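Side-chain contacts in periplasmic beta-glucosidase (Pseudomonas aeruginosa, PDB 6R5T), which probably hydrolyses terminal, non-reducing beta-D-glucosyl residues to release beta-D-glucose, as a family 3 glycoside hydrolase of the periplasm: residues 1-6 against 313-318; 56-61 against 117-122; 63-68 against 72-77. The protein carries 1 engineered substitution. All coordinates share one frame; numbering follows the deposited sequence.

Contact 1: residues 1-6 against 313-318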
loop_
_atom_site.group_PDB
_atom_site.type_symbol
_atom_site.label_atom_id
_atom_site.label_comp_id
_atom_site.label_asym_id
_atom_site.label_seq_id
_atom_site.Cartn_x
_atom_site.Cartn_y
_atom_site.Cartn_z
ATOM N N THR A 1 48.837 2.917 -3.448
ATOM C CA THR A 1 48.968 3.591 -2.128
ATOM C C THR A 1 49.740 2.691 -1.159
ATOM O O THR A 1 49.754 1.460 -1.362
ATOM C CB THR A 1 47.595 3.929 -1.528
ATOM O OG1 THR A 1 46.764 2.777 -1.683
ATOM C CG2 THR A 1 46.945 5.151 -2.143
ATOM N N ASP A 2 50.309 3.278 -0.106
ATOM C CA ASP A 2 50.752 2.539 1.102
ATOM C C ASP A 2 49.627 1.613 1.598
ATOM O O ASP A 2 49.971 0.491 2.014
ATOM C CB ASP A 2 51.142 3.476 2.246
ATOM C CG ASP A 2 52.637 3.665 2.454
ATOM O OD1 ASP A 2 53.269 4.356 1.621
ATOM O OD2 ASP A 2 53.167 3.128 3.458
ATOM N N LYS A 3 48.357 2.049 1.565
ATOM C CA LYS A 3 47.218 1.232 2.080
ATOM C C LYS A 3 47.078 -0.041 1.240
ATOM O O LYS A 3 47.000 -1.136 1.832
ATOM C CB LYS A 3 45.906 2.023 2.064
ATOM C CG LYS A 3 44.669 1.204 2.381
ATOM C CD LYS A 3 43.469 2.076 2.554
ATOM C CE LYS A 3 42.184 1.289 2.669
ATOM N NZ LYS A 3 41.026 2.207 2.768
ATOM N N GLU A 4 47.028 0.070 -0.090
ATOM C CA GLU A 4 46.803 -1.130 -0.932
ATOM C C GLU A 4 48.049 -2.029 -0.842
ATOM O O GLU A 4 47.834 -3.229 -0.838
ATOM C CB GLU A 4 46.307 -0.806 -2.342
ATOM C CG GLU A 4 44.802 -0.470 -2.437
ATOM C CD GLU A 4 43.712 -1.067 -1.518
ATOM O OE1 GLU A 4 42.994 -0.232 -0.862
ATOM O OE2 GLU A 4 43.486 -2.344 -1.498
ATOM N N ARG A 5 49.266 -1.499 -0.686
ATOM C CA ARG A 5 50.492 -2.325 -0.505
ATOM C C ARG A 5 50.386 -3.078 0.823
ATOM O O ARG A 5 50.630 -4.276 0.825
ATOM C CB ARG A 5 51.777 -1.487 -0.513
ATOM C CG ARG A 5 52.090 -0.821 -1.851
ATOM C CD ARG A 5 53.562 -0.465 -2.025
ATOM N NE ARG A 5 54.331 -1.706 -2.051
ATOM C CZ ARG A 5 55.466 -1.945 -1.395
ATOM N NH1 ARG A 5 56.028 -1.010 -0.646
ATOM N NH2 ARG A 5 56.038 -3.135 -1.494
ATOM N N PHE A 6 50.068 -2.379 1.907
ATOM C CA PHE A 6 49.939 -2.935 3.277
ATOM C C PHE A 6 48.937 -4.102 3.204
ATOM O O PHE A 6 49.233 -5.188 3.719
ATOM C CB PHE A 6 49.475 -1.881 4.295
ATOM C CG PHE A 6 49.353 -2.405 5.698
ATOM C CD1 PHE A 6 48.168 -2.998 6.131
ATOM C CD2 PHE A 6 50.414 -2.359 6.583
ATOM C CE1 PHE A 6 48.052 -3.536 7.404
ATOM C CE2 PHE A 6 50.296 -2.905 7.862
ATOM C CZ PHE A 6 49.114 -3.498 8.270
ATOM N N ALA A 313 36.057 -9.891 -0.289
ATOM C CA ALA A 313 35.359 -9.775 1.003
ATOM C C ALA A 313 36.387 -9.477 2.084
ATOM O O ALA A 313 36.247 -8.539 2.884
ATOM C CB ALA A 313 34.555 -11.003 1.263
ATOM N N CYS A 314 37.488 -10.254 2.100
ATOM C CA CYS A 314 38.554 -10.070 3.094
ATOM C C CYS A 314 39.239 -8.708 2.937
ATOM O O CYS A 314 39.438 -8.015 3.933
ATOM C CB CYS A 314 39.551 -11.208 2.924
ATOM S SG CYS A 314 40.866 -11.108 4.160
ATOM N N ARG A 315 39.561 -8.296 1.709
ATOM C CA ARG A 315 40.195 -7.002 1.474
ATOM C C ARG A 315 39.325 -5.883 2.053
ATOM O O ARG A 315 39.853 -4.994 2.681
ATOM C CB ARG A 315 40.452 -6.749 -0.010
ATOM C CG ARG A 315 40.991 -5.367 -0.343
ATOM C CD ARG A 315 39.858 -4.364 -0.675
ATOM N NE ARG A 315 40.291 -2.972 -0.586
ATOM C CZ ARG A 315 39.504 -1.923 -0.341
ATOM N NH1 ARG A 315 38.198 -2.060 -0.124
ATOM N NH2 ARG A 315 40.045 -0.720 -0.265
ATOM N N ASP A 316 38.010 -5.991 1.895
ATOM C CA ASP A 316 37.119 -4.933 2.397
ATOM C C ASP A 316 37.165 -4.891 3.922
ATOM O O ASP A 316 37.141 -3.778 4.493
ATOM C CB ASP A 316 35.709 -5.121 1.832
ATOM C CG ASP A 316 35.551 -4.867 0.349
ATOM O OD1 ASP A 316 36.504 -4.337 -0.255
ATOM O OD2 ASP A 316 34.469 -5.247 -0.198
ATOM N N VAL A 317 37.218 -6.047 4.598
ATOM C CA VAL A 317 37.297 -6.032 6.071
ATOM C C VAL A 317 38.628 -5.384 6.497
ATOM O O VAL A 317 38.636 -4.539 7.405
ATOM C CB VAL A 317 37.137 -7.448 6.634
ATOM C CG1 VAL A 317 37.406 -7.454 8.130
ATOM C CG2 VAL A 317 35.724 -7.970 6.330
ATOM N N LEU A 318 39.731 -5.810 5.869
ATOM C CA LEU A 318 41.065 -5.326 6.267
ATOM C C LEU A 318 41.156 -3.835 5.998
ATOM O O LEU A 318 41.720 -3.112 6.830
ATOM C CB LEU A 318 42.135 -6.114 5.491
ATOM C CG LEU A 318 42.220 -7.607 5.810
ATOM C CD1 LEU A 318 43.332 -8.215 4.969
ATOM C CD2 LEU A 318 42.425 -7.885 7.284
#
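R315 leaves its helix with CG anti to the backbone N (chi1 175°) and then bends at chi2 (-92°), while E4 bends at its own chi2, and the two chains meet at about a right angle as a salt bridge. The bridge ties the N-terminal helix 2-12 to helix 307-323 of the TIM-barrel-like family 3 N-terminal domain, joining residues some 300 positions apart in sequence at the protein surface. The carboxylate lies at the guanidinium edge that carries NE and NH2. NH2 of R315 gives a nearly straight bond to the syn side of E4 OE1, 3.0 Å long, whereas NE of R315 reaches E4 OE2 at 3.4 Å in a weak second bond. The groups are not coplanar, their planes standing 31° apart.

Elsewhere in the guanidinium plane, NH1 of R315 binds OD1 of D316 at 2.8 Å and also the backbone O of K249. The two carboxylates thus fix the rotation of the guanidinium and probably offset the like charge of K3, whose extended chain ends in a salt bridge with D323. At the start of helix 2-12 T1 forms an ST motif, its hydroxyl accepting from the backbone of E4: T1 OG1 lies 3.2 Å from E4 N.

Contact 2: residues 56-61 against 117-122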
loop_
_atom_site.group_PDB
_atom_site.type_symbol
_atom_site.label_atom_id
_atom_site.label_comp_id
_atom_site.label_asym_id
_atom_site.label_seq_id
_atom_site.Cartn_x
_atom_site.Cartn_y
_atom_site.Cartn_z
ATOM N N PRO A 56 36.451 -2.210 29.391
ATOM C CA PRO A 56 37.032 -3.460 29.877
ATOM C C PRO A 56 36.660 -4.693 29.047
ATOM O O PRO A 56 37.474 -5.595 28.869
ATOM C CB PRO A 56 36.588 -3.602 31.340
ATOM C CG PRO A 56 35.730 -2.382 31.641
ATOM C CD PRO A 56 35.757 -1.442 30.445
ATOM N N ASP A 57 35.425 -4.759 28.582
ATOM C CA ASP A 57 34.924 -5.933 27.821
ATOM C C ASP A 57 35.530 -5.948 26.420
ATOM O O ASP A 57 35.946 -7.046 25.962
ATOM C CB ASP A 57 33.414 -5.888 27.688
ATOM C CG ASP A 57 32.673 -6.101 28.983
ATOM O OD1 ASP A 57 33.243 -6.775 29.858
ATOM O OD2 ASP A 57 31.518 -5.610 29.056
ATOM N N ILE A 58 35.631 -4.778 25.818
ATOM C CA ILE A 58 36.254 -4.662 24.471
ATOM C C ILE A 58 37.763 -4.932 24.581
ATOM O O ILE A 58 38.320 -5.653 23.716
ATOM C CB ILE A 58 35.942 -3.308 23.825
ATOM C CG1 ILE A 58 34.437 -3.201 23.520
ATOM C CG2 ILE A 58 36.788 -3.139 22.569
ATOM C CD1 ILE A 58 34.013 -1.841 22.971
ATOM N N ARG A 59 38.420 -4.353 25.583
ATOM C CA ARG A 59 39.873 -4.630 25.762
ATOM C C ARG A 59 40.080 -6.140 25.884
ATOM O O ARG A 59 41.095 -6.664 25.326
ATOM C CB ARG A 59 40.377 -3.927 27.032
ATOM C CG ARG A 59 40.723 -2.464 26.917
ATOM C CD ARG A 59 41.539 -2.021 28.139
ATOM N NE ARG A 59 42.915 -2.470 27.913
ATOM C CZ ARG A 59 43.862 -1.786 27.295
ATOM N NH1 ARG A 59 43.685 -0.536 26.912
ATOM N NH2 ARG A 59 45.040 -2.345 27.134
ATOM N N ALA A 60 39.259 -6.850 26.666
ATOM C CA ALA A 60 39.400 -8.306 26.917
ATOM C C ALA A 60 39.327 -9.082 25.592
ATOM O O ALA A 60 40.130 -10.014 25.355
ATOM C CB ALA A 60 38.355 -8.771 27.901
ATOM N N MET A 61 38.444 -8.668 24.684
ATOM C CA MET A 61 38.396 -9.313 23.353
ATOM C C MET A 61 39.650 -8.994 22.544
ATOM O O MET A 61 40.219 -9.919 21.889
ATOM C CB MET A 61 37.219 -8.786 22.557
ATOM C CG MET A 61 35.965 -8.881 23.318
ATOM S SD MET A 61 35.447 -10.519 23.178
ATOM C CE MET A 61 33.700 -10.142 23.025
ATOM N N ASP A 117 34.002 4.504 24.841
ATOM C CA ASP A 117 33.797 3.168 25.428
ATOM C C ASP A 117 34.515 2.087 24.608
ATOM O O ASP A 117 34.395 0.927 25.013
ATOM C CB ASP A 117 32.310 2.843 25.573
ATOM C CG ASP A 117 31.619 3.675 26.650
ATOM O OD1 ASP A 117 32.336 4.210 27.571
ATOM O OD2 ASP A 117 30.371 3.750 26.631
ATOM N N GLY A 118 35.227 2.463 23.529
ATOM C CA GLY A 118 36.018 1.492 22.756
ATOM C C GLY A 118 35.359 1.030 21.478
ATOM O O GLY A 118 35.976 0.252 20.720
ATOM N N LEU A 119 34.147 1.503 21.178
ATOM C CA LEU A 119 33.534 1.128 19.880
ATOM C C LEU A 119 34.171 1.820 18.680
ATOM O O LEU A 119 34.517 3.000 18.729
ATOM C CB LEU A 119 32.037 1.465 19.951
ATOM C CG LEU A 119 31.281 0.552 20.908
ATOM C CD1 LEU A 119 29.962 1.213 21.325
ATOM C CD2 LEU A 119 31.072 -0.854 20.330
ATOM N N ASP A 120 34.237 1.107 17.542
ATOM C CA ASP A 120 34.821 1.600 16.291
ATOM C C ASP A 120 33.752 1.915 15.244
ATOM O O ASP A 120 34.088 2.546 14.257
ATOM C CB ASP A 120 35.704 0.541 15.639
ATOM C CG ASP A 120 36.779 -0.037 16.534
ATOM O OD1 ASP A 120 37.631 0.781 16.987
ATOM O OD2 ASP A 120 36.692 -1.231 16.882
ATOM N N MET A 121 32.535 1.388 15.404
ATOM C CA MET A 121 31.544 1.406 14.302
ATOM C C MET A 121 30.126 1.457 14.881
ATOM O O MET A 121 29.831 0.798 15.875
ATOM C CB MET A 121 31.699 0.184 13.410
ATOM C CG MET A 121 30.617 0.118 12.324
ATOM S SD MET A 121 30.686 -1.426 11.361
ATOM C CE MET A 121 32.154 -1.123 10.411
ATOM N N SER A 122 29.285 2.247 14.237
ATOM C CA SER A 122 27.834 2.176 14.486
ATOM C C SER A 122 27.117 1.675 13.240
ATOM O O SER A 122 27.406 2.132 12.137
ATOM C CB SER A 122 27.272 3.502 14.912
ATOM O OG SER A 122 25.864 3.339 15.188
#
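I58 meets the backbone of residues 117-119 through the end of its longer branch, and the tight part of this contact is gathered at that one methyl. CD1 of I58 lies 3.5 Å from the carbonyl O of D117 and equally 3.5 Å from the carbonyl carbon of G118, pressing on the chain where it has no side chain to interpose. Two torsions carry it there: CG1 stands anti to the carbonyl carbon (chi1 -66°), and the next bond is extended (chi2 176°), which carries CD1 on to the backbone at 117-118.

G118 closes helix 100-116 in a Schellman motif, with a positive phi of 101°, a conformation that suits glycine. I58 CD1 sits on the side of G118 where the glycine carries no side chain. In the barrel of the N-terminal domain, this turn leads from the helix into strand 121-122, and helix 55-65 packs against it from outside the sheet.

Toward L119 the packing is looser. Its CB points away from the helix, yet the end of the chain swings back, leaving CD2 of L119 4.1 Å from CD1 of I58. The other branch of I58 is also less closely engaged, with CG2 of I58 3.9 Å from the carbonyl O of G118. The carboxylate of D117 turns elsewhere, bridging to R349 and R85 and accepting from H84. On the more solvent-accessible side of helix 55-65, partly exposed R59 donates through NH1 to the backbone O of L334.

Contact 3: residues 63-68 against 72-77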
loop_
_atom_site.group_PDB
_atom_site.type_symbol
_atom_site.label_atom_id
_atom_site.label_comp_id
_atom_site.label_asym_id
_atom_site.label_seq_id
_atom_site.Cartn_x
_atom_site.Cartn_y
_atom_site.Cartn_z
ATOM N N ASP A 63 42.491 -8.258 23.537
ATOM C CA ASP A 63 43.625 -8.967 24.168
ATOM C C ASP A 63 43.768 -10.379 23.596
ATOM O O ASP A 63 44.901 -10.869 23.564
ATOM C CB ASP A 63 43.502 -9.029 25.681
ATOM C CG ASP A 63 43.773 -7.721 26.403
ATOM O OD1 ASP A 63 44.314 -6.755 25.827
ATOM O OD2 ASP A 63 43.407 -7.665 27.557
ATOM N N GLN A 64 42.680 -11.037 23.213
ATOM C CA GLN A 64 42.718 -12.431 22.731
ATOM C C GLN A 64 43.426 -12.482 21.385
ATOM O O GLN A 64 43.942 -13.557 21.029
ATOM C CB GLN A 64 41.332 -13.042 22.631
ATOM C CG GLN A 64 40.574 -12.987 23.946
ATOM C CD GLN A 64 41.427 -13.479 25.088
ATOM O OE1 GLN A 64 41.893 -14.621 25.056
ATOM N NE2 GLN A 64 41.673 -12.609 26.066
ATOM N N VAL A 65 43.404 -11.389 20.623
ATOM C CA VAL A 65 44.030 -11.338 19.271
ATOM C C VAL A 65 45.531 -11.627 19.365
ATOM O O VAL A 65 46.063 -12.218 18.427
ATOM C CB VAL A 65 43.753 -9.973 18.627
ATOM C CG1 VAL A 65 44.614 -9.717 17.438
ATOM C CG2 VAL A 65 42.283 -9.862 18.262
ATOM N N ARG A 66 46.169 -11.165 20.433
ATOM C CA ARG A 66 47.633 -11.345 20.636
ATOM C C ARG A 66 47.978 -12.833 20.555
ATOM O O ARG A 66 49.182 -13.147 20.361
ATOM C CB ARG A 66 48.069 -10.799 21.998
ATOM C CG ARG A 66 47.846 -9.306 22.226
ATOM C CD ARG A 66 48.911 -8.707 23.154
ATOM N NE ARG A 66 48.530 -8.012 24.389
ATOM C CZ ARG A 66 48.301 -8.606 25.565
ATOM N NH1 ARG A 66 48.312 -9.928 25.662
ATOM N NH2 ARG A 66 48.019 -7.872 26.632
ATOM N N HIS A 67 47.026 -13.758 20.753
ATOM C CA HIS A 67 47.311 -15.215 20.775
ATOM C C HIS A 67 47.166 -15.848 19.390
ATOM O O HIS A 67 47.489 -17.018 19.246
ATOM C CB HIS A 67 46.436 -15.963 21.784
ATOM C CG HIS A 67 46.656 -15.527 23.184
ATOM N ND1 HIS A 67 47.829 -15.803 23.886
ATOM C CD2 HIS A 67 45.873 -14.805 24.015
ATOM C CE1 HIS A 67 47.733 -15.284 25.094
ATOM N NE2 HIS A 67 46.542 -14.672 25.204
ATOM N N SER A 68 46.674 -15.127 18.382
ATOM C CA SER A 68 46.494 -15.705 17.027
ATOM C C SER A 68 47.821 -15.612 16.285
ATOM O O SER A 68 48.729 -14.876 16.730
ATOM C CB SER A 68 45.374 -15.007 16.245
ATOM O OG SER A 68 45.674 -13.653 16.040
ATOM N N ILE A 72 45.556 -10.053 13.804
ATOM C CA ILE A 72 44.734 -9.023 13.105
ATOM C C ILE A 72 43.707 -8.533 14.121
ATOM O O ILE A 72 42.935 -9.331 14.647
ATOM C CB ILE A 72 44.079 -9.603 11.836
ATOM C CG1 ILE A 72 45.131 -10.034 10.801
ATOM C CG2 ILE A 72 43.113 -8.592 11.256
ATOM C CD1 ILE A 72 44.577 -10.786 9.654
ATOM N N PRO A 73 43.654 -7.211 14.389
ATOM C CA PRO A 73 42.744 -6.684 15.397
ATOM C C PRO A 73 41.270 -6.804 14.975
ATOM O O PRO A 73 40.969 -6.845 13.776
ATOM C CB PRO A 73 43.071 -5.218 15.500
ATOM C CG PRO A 73 43.607 -4.895 14.160
ATOM C CD PRO A 73 44.410 -6.132 13.748
ATOM N N LEU A 74 40.429 -6.928 15.979
ATOM C CA LEU A 74 38.959 -6.876 15.771
ATOM C C LEU A 74 38.576 -5.429 15.559
ATOM O O LEU A 74 39.269 -4.525 16.047
ATOM C CB LEU A 74 38.275 -7.397 17.039
ATOM C CG LEU A 74 38.586 -8.843 17.365
ATOM C CD1 LEU A 74 38.239 -9.112 18.806
ATOM C CD2 LEU A 74 37.849 -9.784 16.439
ATOM N N PHE A 75 37.423 -5.239 14.918
ATOM C CA PHE A 75 36.634 -4.020 15.203
ATOM C C PHE A 75 35.380 -4.401 15.998
ATOM O O PHE A 75 34.909 -5.551 15.961
ATOM C CB PHE A 75 36.360 -3.192 13.946
ATOM C CG PHE A 75 35.336 -3.734 12.994
ATOM C CD1 PHE A 75 33.983 -3.654 13.262
ATOM C CD2 PHE A 75 35.711 -4.238 11.765
ATOM C CE1 PHE A 75 33.046 -4.101 12.334
ATOM C CE2 PHE A 75 34.790 -4.709 10.847
ATOM C CZ PHE A 75 33.449 -4.641 11.130
ATOM N N HIS A 76 34.851 -3.410 16.698
ATOM C CA HIS A 76 33.679 -3.563 17.594
ATOM C C HIS A 76 32.589 -2.601 17.154
ATOM O O HIS A 76 32.876 -1.391 17.027
ATOM C CB HIS A 76 34.063 -3.319 19.067
ATOM C CG HIS A 76 34.812 -4.459 19.652
ATOM N ND1 HIS A 76 36.174 -4.616 19.410
ATOM C CD2 HIS A 76 34.417 -5.509 20.426
ATOM C CE1 HIS A 76 36.542 -5.746 20.011
ATOM N NE2 HIS A 76 35.517 -6.288 20.649
ATOM N N ALA A 77 31.399 -3.143 16.942
ATOM C CA ALA A 77 30.257 -2.349 16.460
ATOM C C ALA A 77 29.107 -2.385 17.451
ATOM O O ALA A 77 28.979 -3.312 18.259
ATOM C CB ALA A 77 29.862 -2.838 15.082
HETATM O O HOH W 1 43.702 -12.341 14.323
#
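V65 straddles the carbonyl of I72 with both of its methyls: CG1 of V65 comes to 3.3 Å from I72 O, and CG2 of V65 to 3.7 Å from the same oxygen. CG2 also touches the branch point of L74, 3.9 Å from L74 CG, the two side chains running alongside one another in opposing directions. With CG1 anti to the backbone N (chi1 166°) and CG2 beside it, V65 spreads its fork over the incoming chain.

This packing lies in a beta-alpha-beta unit of the barrel, where helix 55-65 follows strand 48-50 and hands the chain on to strand 75-78. A type I turn from V65 to S68 begins the reversal. V65 O accepts from both the backbone N and the hydroxyl of S68, the latter bond (S68 OG to V65 O, 2.8 Å) lying in the carbonyl plane. One water joins the two sides, donating to S68 OG at 2.9 Å and to I72 O at 3.1 Å. Farther out, I41 of helix 34-42 packs on V65, M61 packs on L74, and OE1 of Q62 accepts from the backbone N of L74.

Contacts 2 and 3 are buried and share helix 55-65, which they pack against the chain leading into the neighbouring strands 121-122 and 75-78 of one parallel sheet; their centres lie about 10 Å apart. Both rest on a branched aliphatic side chain set against main chain, though contact 3 adds a bridging water. H76 joins them, packing on I58 and M61, while D120 OD2 probably accepts from H76 N at 2.9 Å. Contact 1 is a surface contact that relies on charge, and it encloses the other two along the sequence. It touches contact 3 through L318 and I72, but makes no touch with contact 2, whose centre is about 22 Å from its own.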